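Local coordinates for protein JSC1_58120g3 ([Leptolyngbya] sp. JSC-1, PDB 6XHG) that binds a linear tetrapyrrole (bilin) chromophore in its GAF domain and probably works as a light-sensing photoreceptor module of the cyanobacteriochrome kind, at residues F33-V38 with L144-N149; R37-K42 with G49-E54. All coordinates share one frame; numbering follows the deposited sequence.

Contact 1. Residues F33-V38 with L144-N149; sequences FGIERV and LSAFQN. With BVX (3-[2-[(~{Z})-[5-[(4-ethenyl-3-methyl-5-oxidanylidene-pyrrol-2-ylidene)methyl]-3-(3-hydroxy-3-oxopropyl)-4-methyl-pyrrol-2-ylidene]methyl]-5-[(~{Z})-(3-ethyl-4-methyl-5-oxidanylidene-pyrrol-2-ylidene)methyl]-4-methyl-1~{H}-pyrrol-3-yl]propanoic acid), chain C.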
loop_
_atom_site.group_PDB
_atom_site.type_symbol
_atom_site.label_atom_id
_atom_site.label_comp_id
_atom_site.label_asym_id
_atom_site.label_seq_id
_atom_site.Cartn_x
_atom_site.Cartn_y
_atom_site.Cartn_z
ATOM N N PHE A 33 -8.413 0.457 9.919
ATOM C CA PHE A 33 -8.744 1.697 9.220
ATOM C C PHE A 33 -10.217 1.787 8.853
ATOM O O PHE A 33 -10.667 2.865 8.448
ATOM C CB PHE A 33 -7.958 1.827 7.904
ATOM C CG PHE A 33 -6.512 2.196 8.060
ATOM C CD1 PHE A 33 -5.980 2.519 9.284
ATOM C CD2 PHE A 33 -5.678 2.205 6.957
ATOM C CE1 PHE A 33 -4.641 2.859 9.411
ATOM C CE2 PHE A 33 -4.345 2.537 7.076
ATOM C CZ PHE A 33 -3.825 2.863 8.306
ATOM N N GLY A 34 -10.981 0.706 9.016
ATOM C CA GLY A 34 -12.368 0.693 8.596
ATOM C C GLY A 34 -12.537 1.087 7.144
ATOM O O GLY A 34 -13.381 1.927 6.821
ATOM N N ILE A 35 -11.752 0.478 6.257
ATOM C CA ILE A 35 -11.780 0.824 4.840
ATOM C C ILE A 35 -12.150 -0.403 4.018
ATOM O O ILE A 35 -12.419 -1.476 4.565
ATOM C CB ILE A 35 -10.433 1.400 4.371
ATOM C CG1 ILE A 35 -9.306 0.403 4.644
ATOM C CG2 ILE A 35 -10.158 2.717 5.062
ATOM C CD1 ILE A 35 -7.938 0.923 4.283
ATOM N N GLU A 36 -12.171 -0.245 2.696
ATOM C CA GLU A 36 -12.761 -1.242 1.814
ATOM C C GLU A 36 -11.752 -2.189 1.182
ATOM O O GLU A 36 -12.149 -3.275 0.748
ATOM C CB GLU A 36 -13.583 -0.553 0.721
ATOM C CG GLU A 36 -14.861 0.066 1.267
ATOM C CD GLU A 36 -15.405 1.171 0.394
ATOM O OE1 GLU A 36 -14.660 1.663 -0.476
ATOM O OE2 GLU A 36 -16.582 1.548 0.581
ATOM N N ARG A 37 -10.466 -1.839 1.129
ATOM C CA ARG A 37 -9.528 -2.825 0.609
ATOM C C ARG A 37 -8.129 -2.535 1.127
ATOM O O ARG A 37 -7.730 -1.378 1.231
ATOM C CB ARG A 37 -9.523 -2.850 -0.925
ATOM C CG ARG A 37 -9.000 -4.159 -1.508
ATOM C CD ARG A 37 -8.603 -4.021 -2.971
ATOM N NE ARG A 37 -9.705 -3.614 -3.839
ATOM C CZ ARG A 37 -10.616 -4.443 -4.338
ATOM N NH1 ARG A 37 -10.578 -5.735 -4.042
ATOM N NH2 ARG A 37 -11.574 -3.977 -5.125
ATOM N N VAL A 38 -7.405 -3.592 1.485
ATOM C CA VAL A 38 -5.969 -3.519 1.725
ATOM C C VAL A 38 -5.313 -4.640 0.935
ATOM O O VAL A 38 -5.804 -5.774 0.931
ATOM C CB VAL A 38 -5.623 -3.625 3.224
ATOM C CG1 VAL A 38 -4.115 -3.591 3.430
ATOM C CG2 VAL A 38 -6.282 -2.500 3.995
ATOM N N LEU A 144 2.501 -2.036 0.049
ATOM C CA LEU A 144 1.324 -2.233 0.883
ATOM C C LEU A 144 0.374 -1.082 0.599
ATOM O O LEU A 144 0.734 0.083 0.800
ATOM C CB LEU A 144 1.698 -2.282 2.364
ATOM C CG LEU A 144 0.525 -2.261 3.345
ATOM C CD1 LEU A 144 -0.292 -3.538 3.234
ATOM C CD2 LEU A 144 1.023 -2.061 4.768
ATOM N N SER A 145 -0.835 -1.401 0.144
ATOM C CA SER A 145 -1.780 -0.382 -0.291
ATOM C C SER A 145 -3.056 -0.441 0.530
ATOM O O SER A 145 -3.621 -1.520 0.738
ATOM C CB SER A 145 -2.104 -0.541 -1.779
ATOM O OG SER A 145 -0.926 -0.464 -2.562
ATOM N N ALA A 146 -3.492 0.719 1.005
ATOM C CA ALA A 146 -4.812 0.905 1.590
ATOM C C ALA A 146 -5.692 1.677 0.613
ATOM O O ALA A 146 -5.319 2.770 0.172
ATOM C CB ALA A 146 -4.714 1.643 2.924
ATOM N N PHE A 147 -6.851 1.113 0.274
ATOM C CA PHE A 147 -7.740 1.646 -0.746
ATOM C C PHE A 147 -9.109 1.880 -0.125
ATOM O O PHE A 147 -9.615 1.038 0.633
ATOM C CB PHE A 147 -7.921 0.686 -1.941
ATOM C CG PHE A 147 -6.684 0.465 -2.769
ATOM C CD1 PHE A 147 -5.909 1.529 -3.194
ATOM C CD2 PHE A 147 -6.323 -0.814 -3.157
ATOM C CE1 PHE A 147 -4.786 1.318 -3.974
ATOM C CE2 PHE A 147 -5.199 -1.030 -3.933
ATOM C CZ PHE A 147 -4.433 0.039 -4.344
ATOM N N GLN A 148 -9.740 2.975 -0.539
ATOM C CA GLN A 148 -11.175 3.164 -0.416
ATOM C C GLN A 148 -11.772 3.198 -1.815
ATOM O O GLN A 148 -11.238 3.856 -2.714
ATOM C CB GLN A 148 -11.488 4.467 0.332
ATOM C CG GLN A 148 -12.916 4.610 0.842
ATOM C CD GLN A 148 -13.218 3.728 2.042
ATOM O OE1 GLN A 148 -12.670 2.635 2.189
ATOM N NE2 GLN A 148 -14.099 4.207 2.911
ATOM N N ASN A 149 -12.881 2.486 -1.994
ATOM C CA ASN A 149 -13.447 2.259 -3.316
ATOM C C ASN A 149 -14.717 3.049 -3.585
ATOM O O ASN A 149 -14.951 3.446 -4.728
ATOM C CB ASN A 149 -13.738 0.767 -3.505
ATOM C CG ASN A 149 -12.485 -0.085 -3.412
ATOM O OD1 ASN A 149 -11.371 0.407 -3.578
ATOM N ND2 ASN A 149 -12.665 -1.367 -3.122
HETATM C CHA BVX C . 2.950 6.824 -10.702
HETATM N NA BVX C . 1.808 4.575 -10.112
HETATM C C1A BVX C . 2.426 5.725 -9.776
HETATM C C2A BVX C . 2.526 5.760 -8.403
HETATM C C3A BVX C . 1.971 4.617 -7.910
HETATM C C4A BVX C . 1.520 3.875 -8.992
HETATM C CMA BVX C . 1.891 4.288 -6.423
HETATM C CAA BVX C . 3.175 6.882 -7.593
HETATM C CBA BVX C . 4.661 6.534 -7.452
HETATM C CGA BVX C . 5.546 7.753 -7.715
HETATM O O1A BVX C . 5.027 8.887 -7.893
HETATM O O2A BVX C . 6.799 7.622 -7.748
HETATM C CHB BVX C . 0.812 2.508 -9.044
HETATM N NB BVX C . -0.338 2.160 -6.962
HETATM C C1B BVX C . 0.377 1.762 -8.038
HETATM C C2B BVX C . 0.553 0.400 -7.942
HETATM C C3B BVX C . -0.038 -0.028 -6.810
HETATM C C4B BVX C . -0.590 1.070 -6.191
HETATM C CMB BVX C . 1.286 -0.484 -8.944
HETATM O OB BVX C . -1.190 1.073 -5.166
HETATM C CAB BVX C . -0.062 -1.477 -6.320
HETATM C CBB BVX C . -1.045 -1.921 -5.566
HETATM N NC BVX C . 0.346 4.213 -14.725
HETATM C C1C BVX C . -0.274 3.220 -15.422
HETATM C C2C BVX C . -0.462 3.659 -16.709
HETATM C C3C BVX C . 0.034 4.907 -16.800
HETATM C C4C BVX C . 0.541 5.253 -15.567
HETATM C CMC BVX C . -1.121 2.873 -17.842
HETATM O OC BVX C . -0.599 2.160 -15.007
HETATM C CAC BVX C . 0.029 5.773 -18.061
HETATM C CBC BVX C . 1.401 5.915 -18.717
HETATM C CHD BVX C . 1.100 6.425 -15.308
HETATM N ND BVX C . 1.884 6.220 -12.799
HETATM C C1D BVX C . 1.800 6.856 -14.009
HETATM C C2D BVX C . 2.469 8.049 -13.913
HETATM C C3D BVX C . 2.969 8.154 -12.666
HETATM C C4D BVX C . 2.611 7.023 -11.968
HETATM C CMD BVX C . 2.624 9.072 -15.038
HETATM C CAD BVX C . 3.787 9.332 -12.135
HETATM C CBD BVX C . 2.993 10.138 -11.102
HETATM C CGD BVX C . 1.661 10.589 -11.694
HETATM O O1D BVX C . 1.629 11.213 -12.783
HETATM O O2D BVX C . 0.594 10.343 -11.082
HETATM O O HOH W 1 -9.862 -1.594 -5.213
#

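Contact 2. Residues R37-K42 with G49-E54; sequences RVTIYK and GDFITE. With BVX (3-[2-[(~{Z})-[5-[(4-ethenyl-3-methyl-5-oxidanylidene-pyrrol-2-ylidene)methyl]-3-(3-hydroxy-3-oxopropyl)-4-methyl-pyrrol-2-ylidene]methyl]-5-[(~{Z})-(3-ethyl-4-methyl-5-oxidanylidene-pyrrol-2-ylidene)methyl]-4-methyl-1~{H}-pyrrol-3-yl]propanoic acid), chain C.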
loop_
_atom_site.group_PDB
_atom_site.type_symbol
_atom_site.label_atom_id
_atom_site.label_comp_id
_atom_site.label_asym_id
_atom_site.label_seq_id
_atom_site.Cartn_x
_atom_site.Cartn_y
_atom_site.Cartn_z
ATOM N N ARG A 37 -10.466 -1.839 1.129
ATOM C CA ARG A 37 -9.528 -2.825 0.609
ATOM C C ARG A 37 -8.129 -2.535 1.127
ATOM O O ARG A 37 -7.730 -1.378 1.231
ATOM C CB ARG A 37 -9.523 -2.850 -0.925
ATOM C CG ARG A 37 -9.000 -4.159 -1.508
ATOM C CD ARG A 37 -8.603 -4.021 -2.971
ATOM N NE ARG A 37 -9.705 -3.614 -3.839
ATOM C CZ ARG A 37 -10.616 -4.443 -4.338
ATOM N NH1 ARG A 37 -10.578 -5.735 -4.042
ATOM N NH2 ARG A 37 -11.574 -3.977 -5.125
ATOM N N VAL A 38 -7.405 -3.592 1.485
ATOM C CA VAL A 38 -5.969 -3.519 1.725
ATOM C C VAL A 38 -5.313 -4.640 0.935
ATOM O O VAL A 38 -5.804 -5.774 0.931
ATOM C CB VAL A 38 -5.623 -3.625 3.224
ATOM C CG1 VAL A 38 -4.115 -3.591 3.430
ATOM C CG2 VAL A 38 -6.282 -2.500 3.995
ATOM N N THR A 39 -4.223 -4.315 0.247
ATOM C CA THR A 39 -3.549 -5.260 -0.625
ATOM C C THR A 39 -2.058 -5.293 -0.331
ATOM O O THR A 39 -1.458 -4.295 0.088
ATOM C CB THR A 39 -3.772 -4.930 -2.111
ATOM O OG1 THR A 39 -3.231 -3.638 -2.406
ATOM C CG2 THR A 39 -5.247 -4.947 -2.438
ATOM N N ILE A 40 -1.472 -6.459 -0.588
ATOM C CA ILE A 40 -0.031 -6.650 -0.686
ATOM C C ILE A 40 0.300 -6.963 -2.137
ATOM O O ILE A 40 -0.306 -7.857 -2.741
ATOM C CB ILE A 40 0.461 -7.763 0.254
ATOM C CG1 ILE A 40 0.260 -7.345 1.712
ATOM C CG2 ILE A 40 1.925 -8.063 -0.006
ATOM C CD1 ILE A 40 0.289 -8.499 2.685
ATOM N N TYR A 41 1.218 -6.193 -2.710
ATOM C CA TYR A 41 1.558 -6.270 -4.121
ATOM C C TYR A 41 3.054 -6.525 -4.237
ATOM O O TYR A 41 3.850 -5.838 -3.598
ATOM C CB TYR A 41 1.126 -4.960 -4.793
ATOM C CG TYR A 41 1.627 -4.652 -6.180
ATOM C CD1 TYR A 41 2.861 -4.046 -6.373
ATOM C CD2 TYR A 41 0.839 -4.907 -7.296
ATOM C CE1 TYR A 41 3.312 -3.732 -7.638
ATOM C CE2 TYR A 41 1.281 -4.596 -8.565
ATOM C CZ TYR A 41 2.518 -4.006 -8.730
ATOM O OH TYR A 41 2.966 -3.693 -9.991
ATOM N N LYS A 42 3.433 -7.527 -5.028
ATOM C CA LYS A 42 4.823 -7.945 -5.163
ATOM C C LYS A 42 5.377 -7.469 -6.498
ATOM O O LYS A 42 4.770 -7.720 -7.547
ATOM C CB LYS A 42 4.942 -9.466 -5.042
ATOM C CG LYS A 42 6.337 -10.021 -5.257
ATOM C CD LYS A 42 6.361 -11.521 -5.000
ATOM C CE LYS A 42 7.771 -12.083 -5.075
ATOM N NZ LYS A 42 7.799 -13.541 -4.767
ATOM N N GLY A 49 4.288 -5.834 -11.412
ATOM C CA GLY A 49 3.997 -6.587 -10.205
ATOM C C GLY A 49 2.597 -7.154 -10.206
ATOM O O GLY A 49 1.788 -6.889 -11.100
ATOM N N ASP A 50 2.332 -7.948 -9.172
ATOM C CA ASP A 50 1.109 -8.726 -9.065
ATOM C C ASP A 50 0.564 -8.644 -7.645
ATOM O O ASP A 50 1.324 -8.593 -6.674
ATOM C CB ASP A 50 1.349 -10.193 -9.449
ATOM C CG ASP A 50 1.989 -10.337 -10.817
ATOM O OD1 ASP A 50 1.248 -10.364 -11.825
ATOM O OD2 ASP A 50 3.235 -10.421 -10.884
ATOM N N PHE A 51 -0.761 -8.637 -7.534
ATOM C CA PHE A 51 -1.425 -8.673 -6.235
ATOM C C PHE A 51 -1.328 -10.070 -5.635
ATOM O O PHE A 51 -1.774 -11.048 -6.243
ATOM C CB PHE A 51 -2.884 -8.244 -6.360
ATOM C CG PHE A 51 -3.056 -6.803 -6.733
ATOM C CD1 PHE A 51 -3.050 -5.823 -5.755
ATOM C CD2 PHE A 51 -3.225 -6.427 -8.053
ATOM C CE1 PHE A 51 -3.202 -4.496 -6.087
ATOM C CE2 PHE A 51 -3.377 -5.097 -8.392
ATOM C CZ PHE A 51 -3.366 -4.131 -7.410
ATOM N N ILE A 52 -0.750 -10.166 -4.441
ATOM C CA ILE A 52 -0.539 -11.443 -3.775
ATOM C C ILE A 52 -1.649 -11.743 -2.776
ATOM O O ILE A 52 -2.146 -12.867 -2.718
ATOM C CB ILE A 52 0.845 -11.451 -3.092
ATOM C CG1 ILE A 52 1.937 -11.109 -4.103
ATOM C CG2 ILE A 52 1.119 -12.804 -2.458
ATOM C CD1 ILE A 52 1.983 -12.048 -5.290
ATOM N N THR A 53 -2.044 -10.754 -1.980
ATOM C CA THR A 53 -3.022 -10.953 -0.921
ATOM C C THR A 53 -3.896 -9.710 -0.836
ATOM O O THR A 53 -3.436 -8.594 -1.090
ATOM C CB THR A 53 -2.339 -11.234 0.432
ATOM O OG1 THR A 53 -1.376 -12.278 0.266
ATOM C CG2 THR A 53 -3.355 -11.686 1.468
ATOM N N GLU A 54 -5.158 -9.907 -0.464
ATOM C CA GLU A 54 -6.071 -8.785 -0.317
ATOM C C GLU A 54 -7.104 -9.117 0.748
ATOM O O GLU A 54 -7.485 -10.277 0.932
ATOM C CB GLU A 54 -6.804 -8.437 -1.623
ATOM C CG GLU A 54 -7.917 -9.423 -1.994
ATOM C CD GLU A 54 -8.397 -9.279 -3.428
ATOM O OE1 GLU A 54 -8.767 -8.154 -3.824
ATOM O OE2 GLU A 54 -8.411 -10.293 -4.159
HETATM C CHA BVX C . 2.950 6.824 -10.702
HETATM N NA BVX C . 1.808 4.575 -10.112
HETATM C C1A BVX C . 2.426 5.725 -9.776
HETATM C C2A BVX C . 2.526 5.760 -8.403
HETATM C C3A BVX C . 1.971 4.617 -7.910
HETATM C C4A BVX C . 1.520 3.875 -8.992
HETATM C CMA BVX C . 1.891 4.288 -6.423
HETATM C CAA BVX C . 3.175 6.882 -7.593
HETATM C CBA BVX C . 4.661 6.534 -7.452
HETATM C CGA BVX C . 5.546 7.753 -7.715
HETATM O O1A BVX C . 5.027 8.887 -7.893
HETATM O O2A BVX C . 6.799 7.622 -7.748
HETATM C CHB BVX C . 0.812 2.508 -9.044
HETATM N NB BVX C . -0.338 2.160 -6.962
HETATM C C1B BVX C . 0.377 1.762 -8.038
HETATM C C2B BVX C . 0.553 0.400 -7.942
HETATM C C3B BVX C . -0.038 -0.028 -6.810
HETATM C C4B BVX C . -0.590 1.070 -6.191
HETATM C CMB BVX C . 1.286 -0.484 -8.944
HETATM O OB BVX C . -1.190 1.073 -5.166
HETATM C CAB BVX C . -0.062 -1.477 -6.320
HETATM C CBB BVX C . -1.045 -1.921 -5.566
HETATM N NC BVX C . 0.346 4.213 -14.725
HETATM C C1C BVX C . -0.274 3.220 -15.422
HETATM C C2C BVX C . -0.462 3.659 -16.709
HETATM C C3C BVX C . 0.034 4.907 -16.800
HETATM C C4C BVX C . 0.541 5.253 -15.567
HETATM C CMC BVX C . -1.121 2.873 -17.842
HETATM O OC BVX C . -0.599 2.160 -15.007
HETATM C CAC BVX C . 0.029 5.773 -18.061
HETATM C CBC BVX C . 1.401 5.915 -18.717
HETATM C CHD BVX C . 1.100 6.425 -15.308
HETATM N ND BVX C . 1.884 6.220 -12.799
HETATM C C1D BVX C . 1.800 6.856 -14.009
HETATM C C2D BVX C . 2.469 8.049 -13.913
HETATM C C3D BVX C . 2.969 8.154 -12.666
HETATM C C4D BVX C . 2.611 7.023 -11.968
HETATM C CMD BVX C . 2.624 9.072 -15.038
HETATM C CAD BVX C . 3.787 9.332 -12.135
HETATM C CBD BVX C . 2.993 10.138 -11.102
HETATM C CGD BVX C . 1.661 10.589 -11.694
HETATM O O1D BVX C . 1.629 11.213 -12.783
HETATM O O2D BVX C . 0.594 10.343 -11.082
HETATM O O HOH W 2 5.637 -10.178 -8.727
#

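Contact 1. Residues F33-V38 with L144-N149
In the central antiparallel sheet of the GAF domain, Arg-37 faces Phe-147 where the start of strand 37-43 meets the end of strand 139-148. Phe-147 N reaches Arg-37 O at 2.8 Å, and Arg-37 N returns a bond to Phe-147 O at 3.0 Å, making a hydrogen-bonded pair. Next to this pair, the Glu-36 carboxylate stacks on the Gln-148 amide, their planes 29° apart. Gln-148 sets CG anti to its N and then bends at chi2 (73°), which turns OE1 back to accept a weak bond from Glu-36 N at 3.0 Å. Glu-36 OE1 accepts the Asn-149 N-H, modelled doubtfully short, while OE2 is bonded to Ser-150 OG. An alanine in place of Glu-36 would probably leave the Asn-149 amide and Ser-150 hydroxyl without this acceptor, and uncover one face of the Gln-148 amide. Arg-37 runs past Phe-147 with CD 3.9 Å from CD2 at the ring edge; its NH1 is held by Arg-61 O. Further round that ring's edge, Phe-147 CZ lies 3.5 Å from the bilin carbonyl oxygen OB, to which Ser-145 OG donates a hydrogen bond of 3.0 Å. On the reverse face Ile-35 CD1 packs on Ala-146 CB at 3.6 Å, and Val-38 CG1 meets Leu-144 CD1. Gly-34, with positive phi, closes helix 18-33 in a Schellman motif before the chain enters the sheet. Phe-33, the last residue of that helix, rests on Leu-162 and Leu-163 of helix 157-178, while strand 128-136 flanks 139-148 on the side away from 37-43.

Contact 2. Residues R37-K42 with G49-E54
Tyr-41 points the edge of its ring at the face of Phe-51 in a T-shaped pair, with ring centroids 5.4 Å apart and planes at 70°. Tyr-41 CD2 stands over the centre of the Phe-51 ring. With CG anti to the backbone N (chi1 167°), the tyrosine ring reaches over the neighbouring strand: Asp-50 N lies under one face, and the bilin atom CAB sits 3.6 Å from Tyr-41 CG over the other. Phe-51 CE1 approaches the last vinyl carbon, CBB of the bilin, at 3.4 Å, while Thr-39 OG1 lies in the plane of the Phe-51 ring, at its edge. Gly-49 fits beside the tyrosine because it has no side chain; a CB there would collide with Tyr-41 CZ. The phenol OH is bonded to Trp-68 O.

The backbone beneath is a hairpin with a classic bulge, where Ile-52 and Thr-53 both face Ile-40. Ile-40 O takes Ile-52 N at 2.9 Å, in the carbonyl plane, and a weak second bond from Thr-53 N at 3.5 Å. Beyond it, Lys-42 and Asp-50 exchange two backbone bonds, and Ile-52 CG1 packs on Lys-42 CB at 3.6 Å.

At the far end Glu-54 OE1 meets Arg-37 NH1 at 3.0 Å in a salt bridge whose hydrogen bond is weak, bent to 123°. The same carboxylate accepts Leu-63 N and Val-64 N, and so ties the strand to the following loop.

The face of Tyr-41 and the CE1 corner of Phe-51 meet the vinyl group, so the hairpin touches this part of the bilin through van der Waals contact, whereas charge is kept to the strand ends.

Overall arrangement
Contacts 1 and 2 share strand 37-43, with Arg-37 and Val-38 in both, and their centres lie 11 Å apart: 139-148 runs along one edge of this strand and 49-56 along the other. They meet where Ser-145 O and Thr-39 N, 2.9 Å apart, probably form a hydrogen bond. Both are mostly buried. Contact 1 joins segments far apart in sequence and is polar at its partly exposed end, near Glu-36 and Gln-148; contact 2 is a local hairpin that reaches the surface at Lys-42. Each also touches the bilin, contact 1 offering a hydroxyl to its carbonyl and contact 2 aromatic surface to its vinyl group.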